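Local coordinates for protein PA1221 (Pseudomonas aeruginosa, PDB 4DG8) that couples an AMP-binding enzyme domain of the ANL clan to a phosphopantetheine attachment region and holds adenosine monophosphate in a pocket, at residues 103-108 with 121-126; 167-172 with 373-378; 182-187 with 313-318. All coordinates share one frame; numbering follows the deposited sequence.

How the contacts relate
All three contacts belong to the AMP-binding enzyme region and share one mixed beta-sheet, in which strands 103-106, 166-172, 180-185 and 373-374 are successive neighbours. Contact 1 closes before contact 2 opens, and contact 3 is nested inside the long loop that contact 2 closes. Centre to centre, contacts 1 and 2, like 2 and 3, are about 10 Å apart, and 1 and 3 about 17 Å. Contact 2 touches both of the others: Asn376 bonds to Gln122 of contact 1, and Tyr374 to Glu313 of contact 3. Contact 1 packs the end of a helix on the sheet, whereas the Glu313 side chain of contact 3 comes within about 5 Å of adenosine monophosphate.

Contact 1: residues 103-108 with 121-126; sequences HYLYID and RQVDCR
A beta-alpha-beta crossover brings Leu105 of strand 103-106 against Val123 and Cys125, where helix 113-123 leads into strand 125-130. Leu105 and Val123 reach toward each other tip to tip, with Leu105 CD2 3.7 Å from Val123 CG2. The same methyl serves a second neighbour, lying 4.2 Å from Cys125 CB, so one branch of the leucine meets both the last turn of the helix and the start of the next strand. What sends it there is the leucine's first torsion, which sets CG trans to the backbone N (chi1 167°) and carries CD2 toward Val123 and Cys125. On Val123, the touching CG2 is the branch wedged between the backbone N and the carbonyl carbon. Beyond these segments, Val123 also packs on Ile169 and Phe171 of strand 166-172.

A water adds a polar bridge beside this apolar contact. It lies in the plane of the His103 ring, 2.9 Å from NE2 of His103, and donates to Val123 O, also at 2.9 Å. The water thus links the Val123 carbonyl to the His103 side chain. Asp124 then turns the chain with a positive phi of 57° in a Schellman motif; its return bond from Asp124 N to Arg121 O is weak, at 3.2 Å.

Strand 79-83 lies between the two crossover strands in the sheet: His103 and Leu105 make backbone bonds to Leu80, and the Leu105 side chain touches Cys79. Tyr104 packs instead on helix 88-99. A pair of parallel strands joined through a helix and separated by a third strand, with the helix packed on the sheet, is the arrangement typical of a parallel alpha/beta fold.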
ATOM      1  N   HIS A 103      -3.016   1.530 -16.988  1.00 22.26           N
ATOM      2  CA  HIS A 103      -2.776   1.495 -15.550  1.00 17.34           C
ATOM      3  C   HIS A 103      -2.871   0.075 -15.018  1.00 25.20           C
ATOM      4  O   HIS A 103      -3.639  -0.741 -15.527  1.00 17.71           O
ATOM      5  CB  HIS A 103      -3.717   2.439 -14.757  1.00 20.61           C
ATOM      6  CG  HIS A 103      -5.166   2.367 -15.155  1.00 14.66           C
ATOM      7  ND1 HIS A 103      -5.687   3.099 -16.198  1.00 20.19           N
ATOM      8  CD2 HIS A 103      -6.213   1.702 -14.603  1.00 17.73           C
ATOM      9  CE1 HIS A 103      -6.987   2.871 -16.297  1.00 17.38           C
ATOM     10  NE2 HIS A 103      -7.333   2.027 -15.340  1.00 27.59           N
ATOM     11  N   TYR A 104      -2.105  -0.211 -13.973  1.00 26.50           N
ATOM     12  CA  TYR A 104      -2.001  -1.579 -13.499  1.00 20.24           C
ATOM     13  C   TYR A 104      -2.831  -1.846 -12.262  1.00 23.98           C
ATOM     14  O   TYR A 104      -3.139  -0.945 -11.474  1.00 23.29           O
ATOM     15  CB  TYR A 104      -0.539  -2.037 -13.293  1.00 13.20           C
ATOM     16  CG  TYR A 104       0.306  -1.264 -12.295  1.00 18.77           C
ATOM     17  CD1 TYR A 104       0.190  -1.494 -10.920  1.00 10.93           C
ATOM     18  CD2 TYR A 104       1.281  -0.349 -12.733  1.00 19.60           C
ATOM     19  CE1 TYR A 104       1.006  -0.804  -9.988  1.00 16.29           C
ATOM     20  CE2 TYR A 104       2.106   0.342 -11.809  1.00 20.74           C
ATOM     21  CZ  TYR A 104       1.962   0.110 -10.443  1.00 19.06           C
ATOM     22  OH  TYR A 104       2.749   0.791  -9.522  1.00 18.44           O
ATOM     23  N   LEU A 105      -3.237  -3.100 -12.148  1.00 21.83           N
ATOM     24  CA  LEU A 105      -4.009  -3.583 -11.008  1.00 23.86           C
ATOM     25  C   LEU A 105      -3.474  -4.938 -10.577  1.00 20.28           C
ATOM     26  O   LEU A 105      -3.327  -5.840 -11.421  1.00 20.39           O
ATOM     27  CB  LEU A 105      -5.460  -3.753 -11.449  1.00 18.72           C
ATOM     28  CG  LEU A 105      -6.381  -4.532 -10.531  1.00 19.85           C
ATOM     29  CD1 LEU A 105      -6.571  -3.792  -9.203  1.00 16.09           C
ATOM     30  CD2 LEU A 105      -7.715  -4.763 -11.245  1.00 19.91           C
ATOM     31  N   TYR A 106      -3.200  -5.115  -9.286  1.00 20.69           N
ATOM     32  CA  TYR A 106      -2.839  -6.449  -8.824  1.00 29.08           C
ATOM     33  C   TYR A 106      -4.037  -7.405  -8.789  1.00 24.49           C
ATOM     34  O   TYR A 106      -5.103  -7.079  -8.273  1.00 24.56           O
ATOM     35  CB  TYR A 106      -2.119  -6.470  -7.461  1.00 32.14           C
ATOM     36  CG  TYR A 106      -1.456  -7.825  -7.262  1.00 35.41           C
ATOM     37  CD1 TYR A 106      -0.483  -8.268  -8.168  1.00 45.33           C
ATOM     38  CD2 TYR A 106      -1.827  -8.675  -6.229  1.00 38.32           C
ATOM     39  CE1 TYR A 106       0.121  -9.506  -8.045  1.00 47.45           C
ATOM     40  CE2 TYR A 106      -1.221  -9.934  -6.086  1.00 42.74           C
ATOM     41  CZ  TYR A 106      -0.254 -10.339  -7.009  1.00 50.09           C
ATOM     42  OH  TYR A 106       0.363 -11.563  -6.907  1.00 56.74           O
ATOM     43  N   ILE A 107      -3.849  -8.601  -9.328  1.00 26.34           N
ATOM     44  CA  ILE A 107      -4.880  -9.628  -9.246  1.00 24.35           C
ATOM     45  C   ILE A 107      -4.263 -10.890  -8.672  1.00 32.97           C
ATOM     46  O   ILE A 107      -3.312 -11.432  -9.237  1.00 37.12           O
ATOM     47  CB  ILE A 107      -5.505  -9.939 -10.626  1.00 34.87           C
ATOM     48  CG1 ILE A 107      -6.239  -8.715 -11.185  1.00 27.89           C
ATOM     49  CG2 ILE A 107      -6.474 -11.124 -10.520  1.00 32.27           C
ATOM     50  CD1 ILE A 107      -7.494  -8.340 -10.406  1.00 29.18           C
ATOM     51  N   ASP A 108      -4.786 -11.352  -7.539  1.00 28.40           N
ATOM     52  CA  ASP A 108      -4.276 -12.572  -6.944  1.00 27.68           C
ATOM     53  C   ASP A 108      -5.148 -13.732  -7.416  1.00 32.66           C
ATOM     54  O   ASP A 108      -6.260 -13.929  -6.925  1.00 30.88           O
ATOM     55  CB  ASP A 108      -4.306 -12.441  -5.415  1.00 23.99           C
ATOM     56  CG  ASP A 108      -3.747 -13.654  -4.715  1.00 29.59           C
ATOM     57  OD1 ASP A 108      -3.563 -14.699  -5.373  1.00 33.27           O
ATOM     58  OD2 ASP A 108      -3.503 -13.567  -3.492  1.00 32.82           O
ATOM     59  N   ARG A 121     -14.676  -6.458 -13.238  1.00 24.77           N
ATOM     60  CA  ARG A 121     -15.818  -5.703 -13.741  1.00 27.92           C
ATOM     61  C   ARG A 121     -15.854  -4.285 -13.159  1.00 25.55           C
ATOM     62  O   ARG A 121     -16.122  -3.323 -13.874  1.00 28.01           O
ATOM     63  CB  ARG A 121     -17.123  -6.423 -13.431  1.00 25.03           C
ATOM     64  CG  ARG A 121     -18.312  -5.953 -14.276  1.00 28.44           C
ATOM     65  CD  ARG A 121     -19.596  -6.694 -13.888  1.00 27.02           C
ATOM     66  NE  ARG A 121     -20.038  -6.375 -12.529  1.00 26.49           N
ATOM     67  CZ  ARG A 121     -20.726  -5.279 -12.210  1.00 31.99           C
ATOM     68  NH1 ARG A 121     -21.044  -4.403 -13.152  1.00 34.79           N
ATOM     69  NH2 ARG A 121     -21.103  -5.055 -10.955  1.00 27.31           N
ATOM     70  N   GLN A 122     -15.590  -4.153 -11.864  1.00 28.88           N
ATOM     71  CA  GLN A 122     -15.697  -2.850 -11.212  1.00 29.55           C
ATOM     72  C   GLN A 122     -14.810  -1.841 -11.915  1.00 27.68           C
ATOM     73  O   GLN A 122     -15.224  -0.706 -12.137  1.00 25.10           O
ATOM     74  CB  GLN A 122     -15.353  -2.913  -9.715  1.00 25.67           C
ATOM     75  CG  GLN A 122     -16.451  -3.518  -8.848  1.00 23.15           C
ATOM     76  CD  GLN A 122     -17.742  -2.692  -8.884  1.00 32.70           C
ATOM     77  OE1 GLN A 122     -17.715  -1.473  -8.715  1.00 34.94           O
ATOM     78  NE2 GLN A 122     -18.869  -3.354  -9.123  1.00 35.17           N
ATOM     79  N   VAL A 123     -13.582  -2.250 -12.223  1.00 27.90           N
ATOM     80  CA  VAL A 123     -12.649  -1.354 -12.917  1.00 27.05           C
ATOM     81  C   VAL A 123     -12.446  -1.550 -14.431  1.00 29.44           C
ATOM     82  O   VAL A 123     -11.543  -0.955 -15.025  1.00 24.41           O
ATOM     83  CB  VAL A 123     -11.307  -1.279 -12.204  1.00 26.91           C
ATOM     84  CG1 VAL A 123     -11.542  -0.741 -10.807  1.00 30.94           C
ATOM     85  CG2 VAL A 123     -10.657  -2.655 -12.171  1.00 20.16           C
ATOM     86  N   ASP A 124     -13.231  -2.435 -15.027  1.00 30.27           N
ATOM     87  CA  ASP A 124     -13.098  -2.747 -16.445  1.00 30.30           C
ATOM     88  C   ASP A 124     -11.678  -3.225 -16.795  1.00 24.11           C
ATOM     89  O   ASP A 124     -11.103  -2.833 -17.807  1.00 25.63           O
ATOM     90  CB  ASP A 124     -13.538  -1.561 -17.311  1.00 29.50           C
ATOM     91  CG  ASP A 124     -13.804  -1.962 -18.748  1.00 33.87           C
ATOM     92  OD1 ASP A 124     -14.107  -3.153 -18.991  1.00 31.57           O
ATOM     93  OD2 ASP A 124     -13.710  -1.090 -19.640  1.00 34.47           O
ATOM     94  N   CYS A 125     -11.126  -4.103 -15.959  1.00 25.95           N
ATOM     95  CA  CYS A 125      -9.815  -4.666 -16.240  1.00 22.54           C
ATOM     96  C   CYS A 125      -9.945  -5.582 -17.439  1.00 30.37           C
ATOM     97  O   CYS A 125     -10.690  -6.557 -17.400  1.00 31.78           O
ATOM     98  CB  CYS A 125      -9.308  -5.463 -15.046  1.00 16.06           C
ATOM     99  SG  CYS A 125      -7.673  -6.219 -15.300  1.00 22.22           S
ATOM    100  N   ARG A 126      -9.214  -5.262 -18.502  1.00 24.71           N
ATOM    101  CA  ARG A 126      -9.431  -5.902 -19.799  1.00 33.90           C
ATOM    102  C   ARG A 126      -8.678  -7.217 -19.958  1.00 33.30           C
ATOM    103  O   ARG A 126      -9.094  -8.091 -20.699  1.00 30.91           O
ATOM    104  CB  ARG A 126      -9.068  -4.946 -20.944  1.00 32.04           C
ATOM    105  CG  ARG A 126      -9.674  -3.537 -20.816  1.00 30.70           C
ATOM    106  CD  ARG A 126     -11.182  -3.516 -21.067  1.00 25.95           C
ATOM    107  NE  ARG A 126     -11.498  -3.775 -22.472  1.00 22.79           N
ATOM    108  CZ  ARG A 126     -11.370  -2.885 -23.452  1.00 29.77           C
ATOM    109  NH1 ARG A 126     -10.936  -1.657 -23.188  1.00 29.98           N
ATOM    110  NH2 ARG A 126     -11.686  -3.224 -24.699  1.00 26.58           N
TER
HETATM  111  O   HOH W   1     -10.158   1.606 -15.070  1.00 31.16           O

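Contact 2: residues 167-172 with 373-378; sequences AYINFS and GYRNDA
Ile169 and Arg375 meet at about a right angle, with the isoleucine's terminal methyl against the aliphatic root of the arginine: Ile169 CD1 lies 4.1 Å from Arg375 CG. Ile169 is extended in its second torsion (chi2 174°), which pushes CD1 out from strand 166-172. Arg375 places CG opposite its backbone N (chi1 -171°), bends at chi2 (75°) and then runs straight, so the methylene makes the contact while the guanidinium continues to Gln372, to which NH1 is bonded.

The second meeting is between Phe171 and Asn376. Asn376 ND2 approaches the ring at its edge, near the ring plane, 4.3 Å from Phe171 CE1. The amide is held by other bonds: ND2 to Gln122 OE1 and Pro179 O, and OD1 to Ala181 N. These bonds fix the rotation of the amide, with ND2 beside the ring edge.

Residues 374-377 form a type I turn, closed by Asp377 N bonding to Tyr374 O at 3.0 Å. OD2 of Asp377 makes salt bridges with Lys180 and Arg380. Strand 180-185 separates the two segments in the sheet; its Cys184 faces both Ala167 and Tyr168, a classic beta bulge. At this end of the mixed sheet, the turn after the outermost strand 373-374 thus reaches across strand 180-185 to pack on strand 166-172, then runs into helix 378-384 with Asp377 as its N-cap.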
ATOM      1  N   ALA A 167      -1.925   5.852 -13.224  1.00 22.53           N
ATOM      2  CA  ALA A 167      -0.903   4.802 -13.169  1.00 23.17           C
ATOM      3  C   ALA A 167      -1.398   3.429 -12.661  1.00 21.37           C
ATOM      4  O   ALA A 167      -0.995   2.360 -13.149  1.00 18.97           O
ATOM      5  CB  ALA A 167       0.307   5.278 -12.357  1.00 15.17           C
ATOM      6  N   TYR A 168      -2.231   3.441 -11.637  1.00 18.72           N
ATOM      7  CA  TYR A 168      -2.683   2.163 -11.090  1.00 22.20           C
ATOM      8  C   TYR A 168      -3.961   2.271 -10.290  1.00 21.13           C
ATOM      9  O   TYR A 168      -4.387   3.367  -9.908  1.00 17.56           O
ATOM     10  CB  TYR A 168      -1.574   1.463 -10.270  1.00 19.19           C
ATOM     11  CG  TYR A 168      -1.137   2.171  -9.008  1.00 17.64           C
ATOM     12  CD1 TYR A 168      -1.901   2.116  -7.846  1.00 17.89           C
ATOM     13  CD2 TYR A 168       0.071   2.856  -8.960  1.00 17.91           C
ATOM     14  CE1 TYR A 168      -1.492   2.763  -6.686  1.00 20.64           C
ATOM     15  CE2 TYR A 168       0.493   3.499  -7.803  1.00 21.28           C
ATOM     16  CZ  TYR A 168      -0.285   3.453  -6.671  1.00 26.93           C
ATOM     17  OH  TYR A 168       0.160   4.094  -5.522  1.00 21.93           O
ATOM     18  N   ILE A 169      -4.565   1.119 -10.038  1.00 23.78           N
ATOM     19  CA  ILE A 169      -5.696   1.035  -9.136  1.00 24.20           C
ATOM     20  C   ILE A 169      -5.385   0.131  -7.939  1.00 27.39           C
ATOM     21  O   ILE A 169      -4.842  -0.957  -8.102  1.00 28.83           O
ATOM     22  CB  ILE A 169      -6.956   0.519  -9.859  1.00 28.97           C
ATOM     23  CG1 ILE A 169      -7.399   1.542 -10.898  1.00 26.67           C
ATOM     24  CG2 ILE A 169      -8.083   0.202  -8.833  1.00 16.88           C
ATOM     25  CD1 ILE A 169      -8.531   1.100 -11.777  1.00 29.99           C
ATOM     26  N   ASN A 170      -5.723   0.591  -6.737  1.00 27.74           N
ATOM     27  CA  ASN A 170      -5.670  -0.255  -5.543  1.00 22.90           C
ATOM     28  C   ASN A 170      -7.051  -0.329  -4.937  1.00 22.55           C
ATOM     29  O   ASN A 170      -7.697   0.701  -4.721  1.00 20.23           O
ATOM     30  CB  ASN A 170      -4.704   0.292  -4.491  1.00 21.00           C
ATOM     31  CG  ASN A 170      -3.239   0.030  -4.843  1.00 37.98           C
ATOM     32  OD1 ASN A 170      -2.903  -0.324  -5.984  1.00 39.38           O
ATOM     33  ND2 ASN A 170      -2.356   0.218  -3.863  1.00 34.17           N
ATOM     34  N   PHE A 171      -7.518  -1.534  -4.642  1.00 22.73           N
ATOM     35  CA  PHE A 171      -8.862  -1.657  -4.080  1.00 25.81           C
ATOM     36  C   PHE A 171      -8.793  -1.457  -2.564  1.00 38.86           C
ATOM     37  O   PHE A 171      -7.851  -1.924  -1.907  1.00 28.72           O
ATOM     38  CB  PHE A 171      -9.472  -3.014  -4.416  1.00 23.44           C
ATOM     39  CG  PHE A 171     -10.207  -3.044  -5.733  1.00 31.00           C
ATOM     40  CD1 PHE A 171     -11.482  -2.516  -5.840  1.00 33.28           C
ATOM     41  CD2 PHE A 171      -9.624  -3.603  -6.861  1.00 23.44           C
ATOM     42  CE1 PHE A 171     -12.167  -2.544  -7.056  1.00 34.74           C
ATOM     43  CE2 PHE A 171     -10.308  -3.641  -8.079  1.00 24.76           C
ATOM     44  CZ  PHE A 171     -11.571  -3.107  -8.175  1.00 27.83           C
ATOM     45  N   SER A 172      -9.777  -0.739  -2.021  1.00 31.27           N
ATOM     46  CA  SER A 172      -9.872  -0.547  -0.583  1.00 33.10           C
ATOM     47  C   SER A 172     -11.155  -1.154  -0.003  1.00 28.53           C
ATOM     48  O   SER A 172     -12.262  -0.914  -0.501  1.00 32.52           O
ATOM     49  CB  SER A 172      -9.767   0.934  -0.213  1.00 34.38           C
ATOM     50  OG  SER A 172      -9.895   1.103   1.190  1.00 39.50           O
ATOM     51  N   GLY A 373      -9.796   9.508  -7.788  1.00 29.08           N
ATOM     52  CA  GLY A 373     -11.008   9.233  -7.033  1.00 30.48           C
ATOM     53  C   GLY A 373     -11.284   7.747  -6.930  1.00 28.68           C
ATOM     54  O   GLY A 373     -10.395   6.933  -7.181  1.00 21.96           O
ATOM     55  N   TYR A 374     -12.511   7.384  -6.577  1.00 26.86           N
ATOM     56  CA  TYR A 374     -12.862   5.971  -6.534  1.00 25.98           C
ATOM     57  C   TYR A 374     -13.396   5.630  -7.894  1.00 27.36           C
ATOM     58  O   TYR A 374     -14.476   6.069  -8.271  1.00 26.02           O
ATOM     59  CB  TYR A 374     -13.912   5.693  -5.469  1.00 29.58           C
ATOM     60  CG  TYR A 374     -13.425   6.051  -4.096  1.00 29.31           C
ATOM     61  CD1 TYR A 374     -12.435   5.291  -3.468  1.00 25.42           C
ATOM     62  CD2 TYR A 374     -13.933   7.153  -3.431  1.00 24.62           C
ATOM     63  CE1 TYR A 374     -11.965   5.627  -2.213  1.00 20.27           C
ATOM     64  CE2 TYR A 374     -13.473   7.494  -2.169  1.00 27.10           C
ATOM     65  CZ  TYR A 374     -12.489   6.729  -1.570  1.00 22.85           C
ATOM     66  OH  TYR A 374     -12.038   7.067  -0.317  1.00 26.45           O
ATOM     67  N   ARG A 375     -12.626   4.834  -8.624  1.00 25.96           N
ATOM     68  CA  ARG A 375     -12.876   4.615 -10.037  1.00 25.20           C
ATOM     69  C   ARG A 375     -14.280   4.058 -10.234  1.00 22.99           C
ATOM     70  O   ARG A 375     -14.962   4.363 -11.217  1.00 30.27           O
ATOM     71  CB  ARG A 375     -11.822   3.655 -10.598  1.00 26.97           C
ATOM     72  CG  ARG A 375     -11.852   3.505 -12.104  1.00 30.08           C
ATOM     73  CD  ARG A 375     -11.263   4.738 -12.812  1.00 31.90           C
ATOM     74  NE  ARG A 375     -11.147   4.429 -14.229  1.00 24.00           N
ATOM     75  CZ  ARG A 375     -10.759   5.271 -15.182  1.00 34.33           C
ATOM     76  NH1 ARG A 375     -10.413   6.525 -14.892  1.00 30.47           N
ATOM     77  NH2 ARG A 375     -10.701   4.833 -16.437  1.00 29.30           N
ATOM     78  N   ASN A 376     -14.703   3.244  -9.274  1.00 23.15           N
ATOM     79  CA  ASN A 376     -16.005   2.596  -9.311  1.00 26.55           C
ATOM     80  C   ASN A 376     -17.125   3.206  -8.452  1.00 34.08           C
ATOM     81  O   ASN A 376     -18.209   2.614  -8.360  1.00 29.60           O
ATOM     82  CB  ASN A 376     -15.850   1.106  -8.993  1.00 27.64           C
ATOM     83  CG  ASN A 376     -15.499   0.862  -7.551  1.00 29.64           C
ATOM     84  OD1 ASN A 376     -14.921   1.731  -6.888  1.00 26.32           O
ATOM     85  ND2 ASN A 376     -15.874  -0.316  -7.038  1.00 23.92           N
ATOM     86  N   ASP A 377     -16.864   4.314  -7.759  1.00 29.84           N
ATOM     87  CA  ASP A 377     -17.942   4.965  -6.993  1.00 30.22           C
ATOM     88  C   ASP A 377     -17.904   6.492  -7.147  1.00 29.31           C
ATOM     89  O   ASP A 377     -17.152   7.175  -6.435  1.00 28.96           O
ATOM     90  CB  ASP A 377     -17.754   4.599  -5.516  1.00 33.44           C
ATOM     91  CG  ASP A 377     -18.982   4.892  -4.654  1.00 34.86           C
ATOM     92  OD1 ASP A 377     -19.782   5.789  -4.993  1.00 33.94           O
ATOM     93  OD2 ASP A 377     -19.126   4.207  -3.618  1.00 29.01           O
ATOM     94  N   ALA A 378     -18.803   7.032  -7.960  1.00 33.22           N
ATOM     95  CA  ALA A 378     -18.771   8.455  -8.278  1.00 38.53           C
ATOM     96  C   ALA A 378     -19.271   9.265  -7.084  1.00 36.95           C
ATOM     97  O   ALA A 378     -18.685  10.289  -6.724  1.00 36.16           O
ATOM     98  CB  ALA A 378     -19.633   8.750  -9.518  1.00 34.03           C
TER

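Contact 3: residues 182-187 with 313-318; sequences IACTHA and ENTTFT
Ile182 reaches from strand 180-185 to Glu313, and each outer branch finds a different part of it. From CB, which points toward the glutamate's loop, CG2 packs 4.0 Å from Glu313 CA. The other branch, CG1, leads on to CD1, which sits above the plane of the carboxylate, 3.4 Å from Glu313 CD and nearly centred over that carbon. The two side chains cross at about a right angle. Glu313 starts away from the strand, but a bend at chi2 (81°) folds its carboxylate back under the methyl.

Its oxygens are bonded to other partners: OE1 forms a salt bridge with Arg428, and OE2 a hydrogen bond with Tyr374 OH. The two bonds grip the carboxylate and limit its rotation. The Glu313 side chain is about 5 Å from a bound adenosine monophosphate.

Further along, Cys184 SG lies 3.7 Å from Thr315 OG1. Thr315 OG1 bonds to Gly369 O and accepts from a water whose O is 2.7 Å away; that water accepts from Thr185 N at 2.9 Å, tying the loop to the strand's end.

Strand 180-185, flanked by strands 166-172 and 373-374 and continuing into helix 186-193, thus packs beneath the loop that joins strand 304-309 to strand 319-322 of a second sheet; Arg191 of that helix bonds to the carbonyls of Asn314 and Thr315.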
ATOM      1  N   ILE A 182      -9.362   2.738  -5.884  1.00 25.03           N
ATOM      2  CA  ILE A 182      -8.670   4.024  -5.831  1.00 28.54           C
ATOM      3  C   ILE A 182      -7.733   4.199  -7.018  1.00 24.49           C
ATOM      4  O   ILE A 182      -6.784   3.445  -7.173  1.00 26.21           O
ATOM      5  CB  ILE A 182      -7.890   4.182  -4.506  1.00 17.92           C
ATOM      6  CG1 ILE A 182      -8.865   4.217  -3.326  1.00 14.88           C
ATOM      7  CG2 ILE A 182      -6.985   5.429  -4.538  1.00 20.17           C
ATOM      8  CD1 ILE A 182      -8.198   3.995  -1.941  1.00 16.48           C
ATOM      9  N   ALA A 183      -8.009   5.180  -7.875  1.00 25.73           N
ATOM     10  CA  ALA A 183      -7.140   5.375  -9.044  1.00 24.79           C
ATOM     11  C   ALA A 183      -6.098   6.420  -8.736  1.00 23.48           C
ATOM     12  O   ALA A 183      -6.413   7.583  -8.487  1.00 23.00           O
ATOM     13  CB  ALA A 183      -7.934   5.737 -10.304  1.00 17.49           C
ATOM     14  N   CYS A 184      -4.850   5.977  -8.736  1.00 15.54           N
ATOM     15  CA  CYS A 184      -3.715   6.824  -8.434  1.00 18.46           C
ATOM     16  C   CYS A 184      -3.000   7.209  -9.731  1.00 23.72           C
ATOM     17  O   CYS A 184      -3.012   6.486 -10.705  1.00 21.62           O
ATOM     18  CB  CYS A 184      -2.763   6.148  -7.454  1.00 17.25           C
ATOM     19  SG  CYS A 184      -3.511   6.043  -5.768  1.00 23.46           S
ATOM     20  N   THR A 185      -2.365   8.363  -9.701  1.00 18.94           N
ATOM     21  CA  THR A 185      -1.994   9.106 -10.884  1.00 21.39           C
ATOM     22  C   THR A 185      -0.466   8.975 -11.038  1.00 23.29           C
ATOM     23  O   THR A 185       0.215   8.644 -10.076  1.00 17.08           O
ATOM     24  CB  THR A 185      -2.437  10.545 -10.602  1.00 22.16           C
ATOM     25  OG1 THR A 185      -3.174  11.088 -11.699  1.00 46.48           O
ATOM     26  CG2 THR A 185      -1.290  11.404 -10.183  1.00 13.85           C
ATOM     27  N   HIS A 186       0.058   9.122 -12.252  1.00 24.01           N
ATOM     28  CA  HIS A 186       1.507   9.250 -12.455  1.00 17.84           C
ATOM     29  C   HIS A 186       2.163  10.297 -11.512  1.00 26.45           C
ATOM     30  O   HIS A 186       3.215  10.040 -10.894  1.00 20.00           O
ATOM     31  CB  HIS A 186       1.822   9.595 -13.924  1.00 25.16           C
ATOM     32  CG  HIS A 186       1.823   8.411 -14.851  1.00 26.30           C
ATOM     33  ND1 HIS A 186       2.974   7.949 -15.461  1.00 21.47           N
ATOM     34  CD2 HIS A 186       0.813   7.621 -15.302  1.00 22.21           C
ATOM     35  CE1 HIS A 186       2.677   6.909 -16.229  1.00 20.90           C
ATOM     36  NE2 HIS A 186       1.375   6.680 -16.138  1.00 19.20           N
ATOM     37  N   ALA A 187       1.538  11.470 -11.406  1.00 22.96           N
ATOM     38  CA  ALA A 187       2.002  12.519 -10.497  1.00 27.57           C
ATOM     39  C   ALA A 187       2.087  12.086  -9.041  1.00 26.41           C
ATOM     40  O   ALA A 187       2.995  12.505  -8.334  1.00 24.59           O
ATOM     41  CB  ALA A 187       1.128  13.766 -10.610  1.00 20.42           C
ATOM     42  N   GLU A 313      -5.729   6.976  -0.824  1.00 18.40           N
ATOM     43  CA  GLU A 313      -6.315   8.089  -1.574  1.00 18.18           C
ATOM     44  C   GLU A 313      -5.346   9.265  -1.795  1.00 22.03           C
ATOM     45  O   GLU A 313      -5.595  10.152  -2.634  1.00 21.58           O
ATOM     46  CB  GLU A 313      -7.567   8.610  -0.839  1.00 22.27           C
ATOM     47  CG  GLU A 313      -8.770   7.664  -0.829  1.00 21.95           C
ATOM     48  CD  GLU A 313      -8.676   6.561   0.240  1.00 31.44           C
ATOM     49  OE1 GLU A 313      -7.590   6.370   0.856  1.00 27.45           O
ATOM     50  OE2 GLU A 313      -9.713   5.894   0.465  1.00 21.38           O
ATOM     51  N   ASN A 314      -4.330   9.350  -0.946  1.00 20.60           N
ATOM     52  CA  ASN A 314      -3.226  10.309  -1.100  1.00 20.67           C
ATOM     53  C   ASN A 314      -1.904   9.689  -1.567  1.00 24.34           C
ATOM     54  O   ASN A 314      -0.827  10.215  -1.279  1.00 18.87           O
ATOM     55  CB  ASN A 314      -3.112  11.316   0.052  1.00 17.91           C
ATOM     56  CG  ASN A 314      -2.271  12.561  -0.315  1.00 26.02           C
ATOM     57  OD1 ASN A 314      -2.270  13.034  -1.459  1.00 25.67           O
ATOM     58  ND2 ASN A 314      -1.545  13.085   0.671  1.00 19.94           N
ATOM     59  N   THR A 315      -1.991   8.485  -2.123  1.00 21.68           N
ATOM     60  CA  THR A 315      -0.837   7.839  -2.751  1.00 24.67           C
ATOM     61  C   THR A 315       0.329   7.545  -1.796  1.00 24.92           C
ATOM     62  O   THR A 315       1.310   8.297  -1.773  1.00 21.83           O
ATOM     63  CB  THR A 315      -0.331   8.616  -4.006  1.00 18.88           C
ATOM     64  OG1 THR A 315      -1.451   9.002  -4.820  1.00 23.23           O
ATOM     65  CG2 THR A 315       0.649   7.736  -4.850  1.00 12.28           C
ATOM     66  N   THR A 316       0.223   6.457  -1.019  1.00 22.62           N
ATOM     67  CA  THR A 316       1.323   6.075  -0.120  1.00 20.01           C
ATOM     68  C   THR A 316       1.498   6.947   1.127  1.00 22.69           C
ATOM     69  O   THR A 316       1.078   6.535   2.216  1.00 23.69           O
ATOM     70  CB  THR A 316       2.638   5.855  -0.879  1.00 22.67           C
ATOM     71  OG1 THR A 316       2.383   5.010  -2.009  1.00 19.85           O
ATOM     72  CG2 THR A 316       3.679   5.188   0.028  1.00 24.36           C
ATOM     73  N   PHE A 317       2.314   7.984   1.047  1.00 17.08           N
ATOM     74  CA  PHE A 317       2.547   8.845   2.200  1.00 22.57           C
ATOM     75  C   PHE A 317       1.871  10.204   2.087  1.00 26.86           C
ATOM     76  O   PHE A 317       1.753  10.782   1.011  1.00 26.21           O
ATOM     77  CB  PHE A 317       4.049   9.093   2.392  1.00 21.19           C
ATOM     78  CG  PHE A 317       4.826   7.879   2.773  1.00 18.16           C
ATOM     79  CD1 PHE A 317       4.226   6.848   3.485  1.00 18.80           C
ATOM     80  CD2 PHE A 317       6.185   7.784   2.456  1.00 18.66           C
ATOM     81  CE1 PHE A 317       4.962   5.729   3.855  1.00 25.10           C
ATOM     82  CE2 PHE A 317       6.914   6.668   2.816  1.00 22.13           C
ATOM     83  CZ  PHE A 317       6.300   5.634   3.506  1.00 24.05           C
ATOM     84  N   THR A 318       1.476  10.716   3.242  1.00 22.28           N
ATOM     85  CA  THR A 318       0.931  12.051   3.392  1.00 27.84           C
ATOM     86  C   THR A 318       1.920  12.845   4.245  1.00 28.16           C
ATOM     87  O   THR A 318       2.356  13.923   3.859  1.00 27.47           O
ATOM     88  CB  THR A 318      -0.489  12.028   3.984  1.00 29.53           C
ATOM     89  OG1 THR A 318      -1.369  11.402   3.038  1.00 30.99           O
ATOM     90  CG2 THR A 318      -0.980  13.431   4.241  1.00 16.81           C
TER
HETATM   91  O   HOH W   2      -2.480   9.786  -7.152  1.00 17.68           O